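Local coordinates for hemolysin activator protein CdiB (Acinetobacter baumannii ACICU, PDB 6WIL), which probably secretes and activates a partner toxin across the outer membrane in contact-dependent growth inhibition, as a two-partner secretion transporter of the Omp85 superfamily, at residues R141-I152 against L201-L211; K151-P162 against Q176-Y185. One frame throughout, in Å; residues are numbered along the deposited sequence.

Contact 1: R141-I152 against L201-L211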
loop_
_atom_site.group_PDB
_atom_site.type_symbol
_atom_site.label_atom_id
_atom_site.label_comp_id
_atom_site.label_asym_id
_atom_site.label_seq_id
_atom_site.Cartn_x
_atom_site.Cartn_y
_atom_site.Cartn_z
ATOM N N ARG A 141 -4.221 4.298 31.205
ATOM C CA ARG A 141 -5.109 5.073 30.357
ATOM C C ARG A 141 -4.424 6.354 29.895
ATOM O O ARG A 141 -3.341 6.721 30.358
ATOM C CB ARG A 141 -6.413 5.412 31.087
ATOM C CG ARG A 141 -7.124 4.207 31.666
ATOM C CD ARG A 141 -8.439 4.611 32.301
ATOM N NE ARG A 141 -9.580 4.123 31.536
ATOM C CZ ARG A 141 -10.269 3.031 31.845
ATOM N NH1 ARG A 141 -9.938 2.317 32.914
ATOM N NH2 ARG A 141 -11.295 2.656 31.091
ATOM N N LEU A 142 -5.083 7.030 28.961
ATOM C CA LEU A 142 -4.595 8.280 28.403
ATOM C C LEU A 142 -5.212 9.447 29.159
ATOM O O LEU A 142 -6.432 9.510 29.310
ATOM C CB LEU A 142 -4.941 8.368 26.917
ATOM C CG LEU A 142 -4.444 9.589 26.145
ATOM C CD1 LEU A 142 -2.927 9.596 26.077
ATOM C CD2 LEU A 142 -5.048 9.620 24.751
ATOM N N ASN A 143 -4.372 10.361 29.631
ATOM C CA ASN A 143 -4.853 11.522 30.362
ATOM C C ASN A 143 -5.026 12.751 29.478
ATOM O O ASN A 143 -6.119 13.329 29.440
ATOM C CB ASN A 143 -3.893 11.819 31.512
ATOM C CG ASN A 143 -4.239 13.087 32.262
ATOM O OD1 ASN A 143 -3.367 13.888 32.564
ATOM N ND2 ASN A 143 -5.524 13.261 32.592
ATOM N N LYS A 144 -3.977 13.162 28.763
ATOM C CA LYS A 144 -4.045 14.314 27.873
ATOM C C LYS A 144 -3.235 14.042 26.614
ATOM O O LYS A 144 -2.183 13.403 26.660
ATOM C CB LYS A 144 -3.509 15.599 28.532
ATOM C CG LYS A 144 -3.905 15.828 29.985
ATOM C CD LYS A 144 -3.295 17.122 30.524
ATOM C CE LYS A 144 -1.766 17.092 30.526
ATOM N NZ LYS A 144 -1.180 18.380 31.016
ATOM N N ILE A 145 -3.722 14.558 25.493
ATOM C CA ILE A 145 -2.906 14.691 24.293
ATOM C C ILE A 145 -2.322 16.097 24.306
ATOM O O ILE A 145 -3.064 17.083 24.345
ATOM C CB ILE A 145 -3.724 14.424 23.021
ATOM C CG1 ILE A 145 -4.161 12.959 22.985
ATOM C CG2 ILE A 145 -2.915 14.774 21.774
ATOM C CD1 ILE A 145 -5.593 12.759 22.552
ATOM N N VAL A 146 -0.997 16.193 24.318
ATOM C CA VAL A 146 -0.302 17.467 24.464
ATOM C C VAL A 146 0.387 17.788 23.148
ATOM O O VAL A 146 1.280 17.053 22.708
ATOM C CB VAL A 146 0.709 17.438 25.623
ATOM C CG1 VAL A 146 1.559 18.705 25.621
ATOM C CG2 VAL A 146 -0.013 17.284 26.955
ATOM N N ILE A 147 -0.024 18.890 22.523
ATOM C CA ILE A 147 0.601 19.363 21.288
ATOM C C ILE A 147 1.663 20.372 21.715
ATOM O O ILE A 147 1.416 21.576 21.803
ATOM C CB ILE A 147 -0.416 19.959 20.320
ATOM C CG1 ILE A 147 -1.652 19.062 20.221
ATOM C CG2 ILE A 147 0.211 20.147 18.946
ATOM C CD1 ILE A 147 -1.357 17.649 19.741
ATOM N N GLN A 148 2.867 19.867 21.993
ATOM C CA GLN A 148 3.949 20.742 22.430
ATOM C C GLN A 148 4.362 21.712 21.331
ATOM O O GLN A 148 4.861 22.807 21.621
ATOM C CB GLN A 148 5.146 19.903 22.884
ATOM C CG GLN A 148 6.333 20.712 23.387
ATOM C CD GLN A 148 7.485 19.838 23.841
ATOM O OE1 GLN A 148 8.627 20.026 23.417
ATOM N NE2 GLN A 148 7.192 18.879 24.714
ATOM N N GLU A 149 4.141 21.345 20.071
ATOM C CA GLU A 149 4.640 22.127 18.952
ATOM C C GLU A 149 3.804 21.821 17.715
ATOM O O GLU A 149 3.465 20.662 17.460
ATOM C CB GLU A 149 6.119 21.814 18.707
ATOM C CG GLU A 149 6.749 22.528 17.537
ATOM C CD GLU A 149 8.196 22.126 17.347
ATOM O OE1 GLU A 149 8.847 21.767 18.352
ATOM O OE2 GLU A 149 8.677 22.156 16.196
ATOM N N GLY A 150 3.471 22.861 16.966
ATOM C CA GLY A 150 2.711 22.723 15.739
ATOM C C GLY A 150 1.229 22.971 15.947
ATOM O O GLY A 150 0.682 22.785 17.040
ATOM N N LYS A 151 0.559 23.391 14.878
ATOM C CA LYS A 151 -0.862 23.707 14.927
ATOM C C LYS A 151 -1.668 22.534 14.387
ATOM O O LYS A 151 -1.360 21.998 13.316
ATOM C CB LYS A 151 -1.176 24.974 14.128
ATOM C CG LYS A 151 -0.293 26.161 14.485
ATOM C CD LYS A 151 -0.190 26.364 15.990
ATOM C CE LYS A 151 -1.355 27.158 16.559
ATOM N NZ LYS A 151 -1.146 27.442 18.018
ATOM N N ILE A 152 -2.696 22.142 15.131
ATOM C CA ILE A 152 -3.600 21.081 14.706
ATOM C C ILE A 152 -4.967 21.355 15.316
ATOM O O ILE A 152 -5.092 21.550 16.528
ATOM C CB ILE A 152 -3.067 19.683 15.089
ATOM C CG1 ILE A 152 -4.043 18.595 14.648
ATOM C CG2 ILE A 152 -2.778 19.580 16.581
ATOM C CD1 ILE A 152 -3.418 17.223 14.544
ATOM N N LEU A 201 -0.319 11.305 38.351
ATOM C CA LEU A 201 -1.500 10.456 38.237
ATOM C C LEU A 201 -1.019 9.039 37.943
ATOM O O LEU A 201 -0.306 8.817 36.958
ATOM C CB LEU A 201 -2.443 10.942 37.134
ATOM C CG LEU A 201 -3.197 12.266 37.282
ATOM C CD1 LEU A 201 -2.539 13.361 36.459
ATOM C CD2 LEU A 201 -4.654 12.100 36.879
ATOM N N THR A 202 -1.407 8.081 38.790
ATOM C CA THR A 202 -0.716 6.793 38.793
ATOM C C THR A 202 -1.084 5.939 37.582
ATOM O O THR A 202 -0.218 5.267 37.010
ATOM C CB THR A 202 -0.992 6.043 40.105
ATOM O OG1 THR A 202 -0.052 4.970 40.252
ATOM C CG2 THR A 202 -2.414 5.474 40.156
ATOM N N GLY A 203 -2.345 5.957 37.162
ATOM C CA GLY A 203 -2.766 5.056 36.109
ATOM C C GLY A 203 -2.889 5.712 34.749
ATOM O O GLY A 203 -3.579 5.187 33.872
ATOM N N TYR A 204 -2.223 6.848 34.548
ATOM C CA TYR A 204 -2.468 7.663 33.369
ATOM C C TYR A 204 -1.176 8.080 32.681
ATOM O O TYR A 204 -0.103 8.135 33.286
ATOM C CB TYR A 204 -3.284 8.902 33.725
ATOM C CG TYR A 204 -4.721 8.580 34.046
ATOM C CD1 TYR A 204 -5.094 8.198 35.324
ATOM C CD2 TYR A 204 -5.704 8.648 33.068
ATOM C CE1 TYR A 204 -6.404 7.900 35.623
ATOM C CE2 TYR A 204 -7.021 8.355 33.359
ATOM C CZ TYR A 204 -7.363 7.980 34.640
ATOM O OH TYR A 204 -8.671 7.683 34.944
ATOM N N SER A 205 -1.311 8.393 31.398
ATOM C CA SER A 205 -0.197 8.745 30.536
ATOM C C SER A 205 -0.538 10.011 29.763
ATOM O O SER A 205 -1.706 10.314 29.513
ATOM C CB SER A 205 0.139 7.600 29.551
ATOM O OG SER A 205 0.625 6.414 30.197
ATOM N N ASP A 206 0.500 10.740 29.365
ATOM C CA ASP A 206 0.352 11.910 28.512
ATOM C C ASP A 206 1.043 11.640 27.189
ATOM O O ASP A 206 2.179 11.152 27.163
ATOM C CB ASP A 206 0.921 13.166 29.173
ATOM C CG ASP A 206 -0.047 13.784 30.154
ATOM O OD1 ASP A 206 -1.265 13.532 30.017
ATOM O OD2 ASP A 206 0.403 14.516 31.059
ATOM N N LEU A 207 0.337 11.931 26.099
ATOM C CA LEU A 207 0.835 11.744 24.741
ATOM C C LEU A 207 1.419 13.071 24.270
ATOM O O LEU A 207 0.683 13.995 23.912
ATOM C CB LEU A 207 -0.284 11.266 23.825
ATOM C CG LEU A 207 0.166 10.838 22.430
ATOM C CD1 LEU A 207 1.132 9.679 22.540
ATOM C CD2 LEU A 207 -1.020 10.473 21.552
ATOM N N ILE A 208 2.745 13.155 24.257
ATOM C CA ILE A 208 3.452 14.371 23.872
ATOM C C ILE A 208 3.724 14.326 22.374
ATOM O O ILE A 208 4.473 13.465 21.898
ATOM C CB ILE A 208 4.759 14.525 24.664
ATOM C CG1 ILE A 208 4.505 14.317 26.158
ATOM C CG2 ILE A 208 5.381 15.892 24.410
ATOM C CD1 ILE A 208 3.410 15.199 26.717
ATOM N N LEU A 209 3.129 15.260 21.634
ATOM C CA LEU A 209 3.264 15.334 20.185
ATOM C C LEU A 209 3.995 16.611 19.791
ATOM O O LEU A 209 3.605 17.706 20.206
ATOM C CB LEU A 209 1.892 15.292 19.506
ATOM C CG LEU A 209 1.163 13.949 19.488
ATOM C CD1 LEU A 209 -0.250 14.115 18.953
ATOM C CD2 LEU A 209 1.938 12.962 18.644
ATOM N N LYS A 210 5.048 16.467 18.988
ATOM C CA LYS A 210 5.741 17.592 18.365
ATOM C C LYS A 210 5.515 17.509 16.858
ATOM O O LYS A 210 5.969 16.559 16.209
ATOM C CB LYS A 210 7.230 17.585 18.702
ATOM C CG LYS A 210 7.577 18.264 20.019
ATOM C CD LYS A 210 9.079 18.462 20.161
ATOM C CE LYS A 210 9.747 17.252 20.784
ATOM N NZ LYS A 210 9.415 17.140 22.231
ATOM N N LEU A 211 4.818 18.500 16.304
ATOM C CA LEU A 211 4.402 18.488 14.909
ATOM C C LEU A 211 5.051 19.636 14.145
ATOM O O LEU A 211 5.234 20.735 14.680
ATOM C CB LEU A 211 2.874 18.587 14.785
ATOM C CG LEU A 211 2.025 17.564 15.546
ATOM C CD1 LEU A 211 0.544 17.866 15.380
ATOM C CD2 LEU A 211 2.334 16.137 15.101
HETATM O O HOH W 1 6.541 23.423 14.082
#
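Val146 and Leu207 mark the middle of a parallel pairing between strands 141-149 and 204-211. Val146 N donates to Leu207 O at 2.8 Å, nearly straight at 172°. Leu209 N returns a bond of the same kind to Val146 O, so both polar atoms of Val146 are used. The tightly packed face carries Leu142, Ile145, Ile147, Leu207 and Leu209. Here Leu209 CD1 lies between two isoleucines, 3.8 Å from Ile147 CD1 and 3.9 Å from Ile145 CG2. Leu142 CD1 reaches Leu207 CB, and Phe163 covers both leucines from outside the pair.

The other face is looser and more polar. Ile208 CD1 lies alongside Val146, 3.7 Å from its CB, as the apolar patch of this side. Next to it, Asp206 OD1 takes a weak bond from Lys144 N at 3.0 Å. The amine of Lys144 stays beyond salt-bridge range of Asp206 OD2, and the CE methylene comes nearer. Farther on, Lys210 folds back through bends at chi3 and chi4 (-88° and -72°). Its NZ donates to Gln148 OE1 at 3.2 Å from above the carbonyl plane.

A beta bulge between Ile147 and Glu149 shifts the register by one residue. Beyond it, Leu211 N bonds Glu149 O, and a water joins Glu149 OE2 to Leu211 O. Leu211 CD1 packs on Ile152 CG2 at 3.9 Å, where the chain turns toward the next helix. At the opposite end, Tyr204 lies beside Arg141, its CE2 near the arginine CB.

The chemistry is that of a two-faced sheet. The backbone bonds fix the pairing, and the leucine and isoleucine face is suited to burial under the helical side of the POTRA domain. On the other face Lys144 and Glu149 are exposed to solvent, while Asp206 is buried.

Contact 2: K151-P162 against Q176-Y185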
loop_
_atom_site.group_PDB
_atom_site.type_symbol
_atom_site.label_atom_id
_atom_site.label_comp_id
_atom_site.label_asym_id
_atom_site.label_seq_id
_atom_site.Cartn_x
_atom_site.Cartn_y
_atom_site.Cartn_z
ATOM N N LYS A 151 0.559 23.391 14.878
ATOM C CA LYS A 151 -0.862 23.707 14.927
ATOM C C LYS A 151 -1.668 22.534 14.387
ATOM O O LYS A 151 -1.360 21.998 13.316
ATOM C CB LYS A 151 -1.176 24.974 14.128
ATOM C CG LYS A 151 -0.293 26.161 14.485
ATOM C CD LYS A 151 -0.190 26.364 15.990
ATOM C CE LYS A 151 -1.355 27.158 16.559
ATOM N NZ LYS A 151 -1.146 27.442 18.018
ATOM N N ILE A 152 -2.696 22.142 15.131
ATOM C CA ILE A 152 -3.600 21.081 14.706
ATOM C C ILE A 152 -4.967 21.355 15.316
ATOM O O ILE A 152 -5.092 21.550 16.528
ATOM C CB ILE A 152 -3.067 19.683 15.089
ATOM C CG1 ILE A 152 -4.043 18.595 14.648
ATOM C CG2 ILE A 152 -2.778 19.580 16.581
ATOM C CD1 ILE A 152 -3.418 17.223 14.544
ATOM N N SER A 153 -5.990 21.400 14.469
ATOM C CA SER A 153 -7.334 21.653 14.955
ATOM C C SER A 153 -7.836 20.462 15.764
ATOM O O SER A 153 -7.363 19.331 15.619
ATOM C CB SER A 153 -8.285 21.931 13.793
ATOM O OG SER A 153 -8.840 20.725 13.297
ATOM N N SER A 154 -8.812 20.732 16.633
ATOM C CA SER A 154 -9.396 19.660 17.430
ATOM C C SER A 154 -10.080 18.623 16.551
ATOM O O SER A 154 -10.081 17.432 16.883
ATOM C CB SER A 154 -10.379 20.239 18.446
ATOM O OG SER A 154 -9.718 21.134 19.324
ATOM N N LEU A 155 -10.655 19.052 15.427
ATOM C CA LEU A 155 -11.263 18.105 14.499
ATOM C C LEU A 155 -10.214 17.177 13.898
ATOM O O LEU A 155 -10.449 15.971 13.758
ATOM C CB LEU A 155 -12.016 18.860 13.403
ATOM C CG LEU A 155 -12.685 18.030 12.305
ATOM C CD1 LEU A 155 -13.692 17.057 12.899
ATOM C CD2 LEU A 155 -13.353 18.939 11.280
ATOM N N GLN A 156 -9.046 17.724 13.549
ATOM C CA GLN A 156 -7.967 16.906 13.004
ATOM C C GLN A 156 -7.571 15.790 13.962
ATOM O O GLN A 156 -7.375 14.644 13.541
ATOM C CB GLN A 156 -6.757 17.782 12.687
ATOM C CG GLN A 156 -6.568 18.115 11.221
ATOM C CD GLN A 156 -5.395 19.045 11.002
ATOM O OE1 GLN A 156 -4.362 18.644 10.464
ATOM N NE2 GLN A 156 -5.543 20.295 11.432
ATOM N N LEU A 157 -7.437 16.104 15.254
ATOM C CA LEU A 157 -7.100 15.069 16.226
ATOM C C LEU A 157 -8.198 14.021 16.317
ATOM O O LEU A 157 -7.913 12.819 16.369
ATOM C CB LEU A 157 -6.852 15.689 17.599
ATOM C CG LEU A 157 -5.561 16.475 17.799
ATOM C CD1 LEU A 157 -5.570 17.127 19.172
ATOM C CD2 LEU A 157 -4.352 15.570 17.644
ATOM N N LYS A 158 -9.461 14.455 16.332
ATOM C CA LYS A 158 -10.562 13.508 16.473
ATOM C C LYS A 158 -10.638 12.552 15.287
ATOM O O LYS A 158 -10.897 11.356 15.465
ATOM C CB LYS A 158 -11.885 14.257 16.646
ATOM C CG LYS A 158 -13.105 13.389 16.381
ATOM C CD LYS A 158 -14.362 13.933 17.031
ATOM C CE LYS A 158 -15.540 13.002 16.767
ATOM N NZ LYS A 158 -16.785 13.449 17.449
ATOM N N THR A 159 -10.412 13.053 14.068
ATOM C CA THR A 159 -10.535 12.198 12.890
ATOM C C THR A 159 -9.260 11.410 12.613
ATOM O O THR A 159 -9.333 10.267 12.147
ATOM C CB THR A 159 -10.914 13.029 11.658
ATOM O OG1 THR A 159 -9.892 13.998 11.385
ATOM C CG2 THR A 159 -12.238 13.742 11.882
ATOM N N GLY A 160 -8.092 11.996 12.886
ATOM C CA GLY A 160 -6.844 11.292 12.654
ATOM C C GLY A 160 -6.503 10.253 13.707
ATOM O O GLY A 160 -5.861 9.246 13.394
ATOM N N LEU A 161 -6.913 10.473 14.958
ATOM C CA LEU A 161 -6.586 9.548 16.038
ATOM C C LEU A 161 -7.812 8.731 16.400
ATOM O O LEU A 161 -8.843 9.317 16.769
ATOM C CB LEU A 161 -6.085 10.299 17.262
ATOM C CG LEU A 161 -4.934 11.275 17.057
ATOM C CD1 LEU A 161 -4.578 11.917 18.386
ATOM C CD2 LEU A 161 -3.739 10.562 16.464
ATOM N N PRO A 162 -7.758 7.399 16.328
ATOM C CA PRO A 162 -8.939 6.597 16.674
ATOM C C PRO A 162 -9.156 6.453 18.172
ATOM O O PRO A 162 -9.927 5.595 18.610
ATOM C CB PRO A 162 -8.639 5.247 16.013
ATOM C CG PRO A 162 -7.150 5.175 16.006
ATOM C CD PRO A 162 -6.671 6.576 15.772
ATOM N N GLN A 176 -1.585 3.792 14.379
ATOM C CA GLN A 176 -2.534 4.190 13.348
ATOM C C GLN A 176 -2.677 5.704 13.298
ATOM O O GLN A 176 -2.561 6.319 12.230
ATOM C CB GLN A 176 -3.887 3.531 13.599
ATOM C CG GLN A 176 -4.878 3.766 12.482
ATOM C CD GLN A 176 -4.412 3.158 11.171
ATOM O OE1 GLN A 176 -3.681 2.165 11.160
ATOM N NE2 GLN A 176 -4.828 3.757 10.058
ATOM N N GLY A 177 -2.930 6.324 14.453
ATOM C CA GLY A 177 -3.050 7.771 14.495
ATOM C C GLY A 177 -1.769 8.478 14.092
ATOM O O GLY A 177 -1.803 9.497 13.399
ATOM N N LEU A 178 -0.623 7.944 14.516
ATOM C CA LEU A 178 0.654 8.512 14.097
ATOM C C LEU A 178 0.814 8.463 12.580
ATOM O O LEU A 178 1.311 9.417 11.971
ATOM C CB LEU A 178 1.797 7.774 14.788
ATOM C CG LEU A 178 3.232 8.162 14.449
ATOM C CD1 LEU A 178 4.033 8.322 15.726
ATOM C CD2 LEU A 178 3.842 7.084 13.583
ATOM N N GLU A 179 0.399 7.359 11.951
ATOM C CA GLU A 179 0.517 7.252 10.500
ATOM C C GLU A 179 -0.394 8.250 9.799
ATOM O O GLU A 179 -0.012 8.844 8.785
ATOM C CB GLU A 179 0.198 5.830 10.046
ATOM C CG GLU A 179 1.413 4.938 9.909
ATOM C CD GLU A 179 1.044 3.468 9.864
ATOM O OE1 GLU A 179 1.716 2.665 10.543
ATOM O OE2 GLU A 179 0.070 3.118 9.161
ATOM N N ASN A 180 -1.603 8.445 10.330
ATOM C CA ASN A 180 -2.522 9.423 9.760
ATOM C C ASN A 180 -1.958 10.835 9.849
ATOM O O ASN A 180 -2.128 11.638 8.923
ATOM C CB ASN A 180 -3.873 9.341 10.468
ATOM C CG ASN A 180 -4.600 8.052 10.168
ATOM O OD1 ASN A 180 -4.231 7.324 9.249
ATOM N ND2 ASN A 180 -5.652 7.769 10.929
ATOM N N LEU A 181 -1.278 11.158 10.953
ATOM C CA LEU A 181 -0.726 12.501 11.105
ATOM C C LEU A 181 0.521 12.697 10.254
ATOM O O LEU A 181 0.836 13.830 9.875
ATOM C CB LEU A 181 -0.404 12.791 12.572
ATOM C CG LEU A 181 -1.568 12.844 13.562
ATOM C CD1 LEU A 181 -1.112 13.375 14.922
ATOM C CD2 LEU A 181 -2.700 13.684 13.007
ATOM N N LYS A 182 1.244 11.622 9.951
ATOM C CA LYS A 182 2.452 11.746 9.145
ATOM C C LYS A 182 2.161 11.987 7.672
ATOM O O LYS A 182 3.102 12.214 6.905
ATOM C CB LYS A 182 3.328 10.503 9.305
ATOM C CG LYS A 182 4.158 10.515 10.575
ATOM C CD LYS A 182 4.674 9.130 10.907
ATOM C CE LYS A 182 5.548 8.561 9.801
ATOM N NZ LYS A 182 6.881 9.218 9.729
ATOM N N ARG A 183 0.893 11.943 7.257
ATOM C CA ARG A 183 0.570 12.344 5.894
ATOM C C ARG A 183 0.767 13.839 5.694
ATOM O O ARG A 183 1.147 14.269 4.601
ATOM C CB ARG A 183 -0.865 11.947 5.552
ATOM C CG ARG A 183 -1.074 10.450 5.470
ATOM C CD ARG A 183 -2.509 10.112 5.133
ATOM N NE ARG A 183 -2.761 8.680 5.236
ATOM C CZ ARG A 183 -3.867 8.086 4.807
ATOM N NH1 ARG A 183 -4.826 8.801 4.233
ATOM N NH2 ARG A 183 -4.013 6.776 4.947
ATOM N N VAL A 184 0.535 14.639 6.731
ATOM C CA VAL A 184 0.609 16.092 6.618
ATOM C C VAL A 184 1.613 16.719 7.574
ATOM O O VAL A 184 1.939 17.904 7.407
ATOM C CB VAL A 184 -0.778 16.742 6.810
ATOM C CG1 VAL A 184 -1.791 16.130 5.849
ATOM C CG2 VAL A 184 -1.242 16.588 8.238
ATOM N N TYR A 185 2.120 15.981 8.562
ATOM C CA TYR A 185 3.091 16.507 9.509
ATOM C C TYR A 185 4.334 15.633 9.549
ATOM O O TYR A 185 4.289 14.435 9.258
ATOM C CB TYR A 185 2.543 16.580 10.940
ATOM C CG TYR A 185 1.352 17.478 11.145
ATOM C CD1 TYR A 185 1.484 18.863 11.123
ATOM C CD2 TYR A 185 0.100 16.939 11.399
ATOM C CE1 TYR A 185 0.390 19.684 11.321
ATOM C CE2 TYR A 185 -0.997 17.747 11.598
ATOM C CZ TYR A 185 -0.849 19.116 11.561
ATOM O OH TYR A 185 -1.952 19.908 11.768
#
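Tyr185 OH meets Lys151 O at 2.7 Å, in a weak hydrogen bond donated by the tyrosine. The phenol reaches across from the end of 176-185 to the loop before helix 154-160. Ile152 lies against the same side chain, with its CD1 3.8 Å from Tyr185 CE2. That methyl also touches Leu181 CD2 at 3.9 Å, so one methyl meets both the ring and the helix. The CG1 branch of Ile152 is anti to the backbone N (chi1 179°), which sends CD1 to this spot. The Gln156 amide comes beside the hydroxyl, its plane 19° from that of the ring.

The second point of grip is at the far end of helix 154-160. Asn180 ND2 donates to Gly160 O at 2.9 Å, and the acceptor lies close to the amide plane. Gly177 CA also approaches Gly160 O, at 3.4 Å, in a CA-H...O contact. The two backbones come close here: the CA atoms of Leu161 and Gly177 are 4.2 Å apart. Leu161 CD2 lies 3.5 Å from Gly177 CA, so the leucine methyl packs directly on the helix backbone.

Behind these contacts, the helix start is set by Ser153 at the N-cap. Its OG accepts from Gln156 N at 3.0 Å, which fixes the first turn carrying Gln156. On the other side, Leu181 O accepts from both Val184 N and Tyr185 N, holding the turn that presents the tyrosine.

Farther out, Asn180 ND2 also bonds Gly280 O, and Glu179 forms salt bridges with Arg325 and Lys330. The two helices of the second POTRA domain are thus packed between its own strands, 185-193 and 204-213, and the ends of barrel strands such as 266-279.

How the contacts relate
The two contacts belong to one POTRA domain, and their centres are about 13 Å apart. Strand 132-149 of contact 1 leads, by way of the loop residues Lys151 and Ile152 that both contacts share, into helix 154-160 of contact 2. Helix 171-181 and strand 185-193 follow before the chain returns as strand 204-213 to close contact 1. Strand 185-193 then pairs antiparallel with 204-213. The contacts touch directly: Leu211 CB is 3.9 Å from Tyr185 CD1, and Leu209 CD1 is 4.2 Å from Leu181 CD1. Sheet and helices therefore form one hydrophobic interior, with the helices on the side facing the 16-stranded barrel.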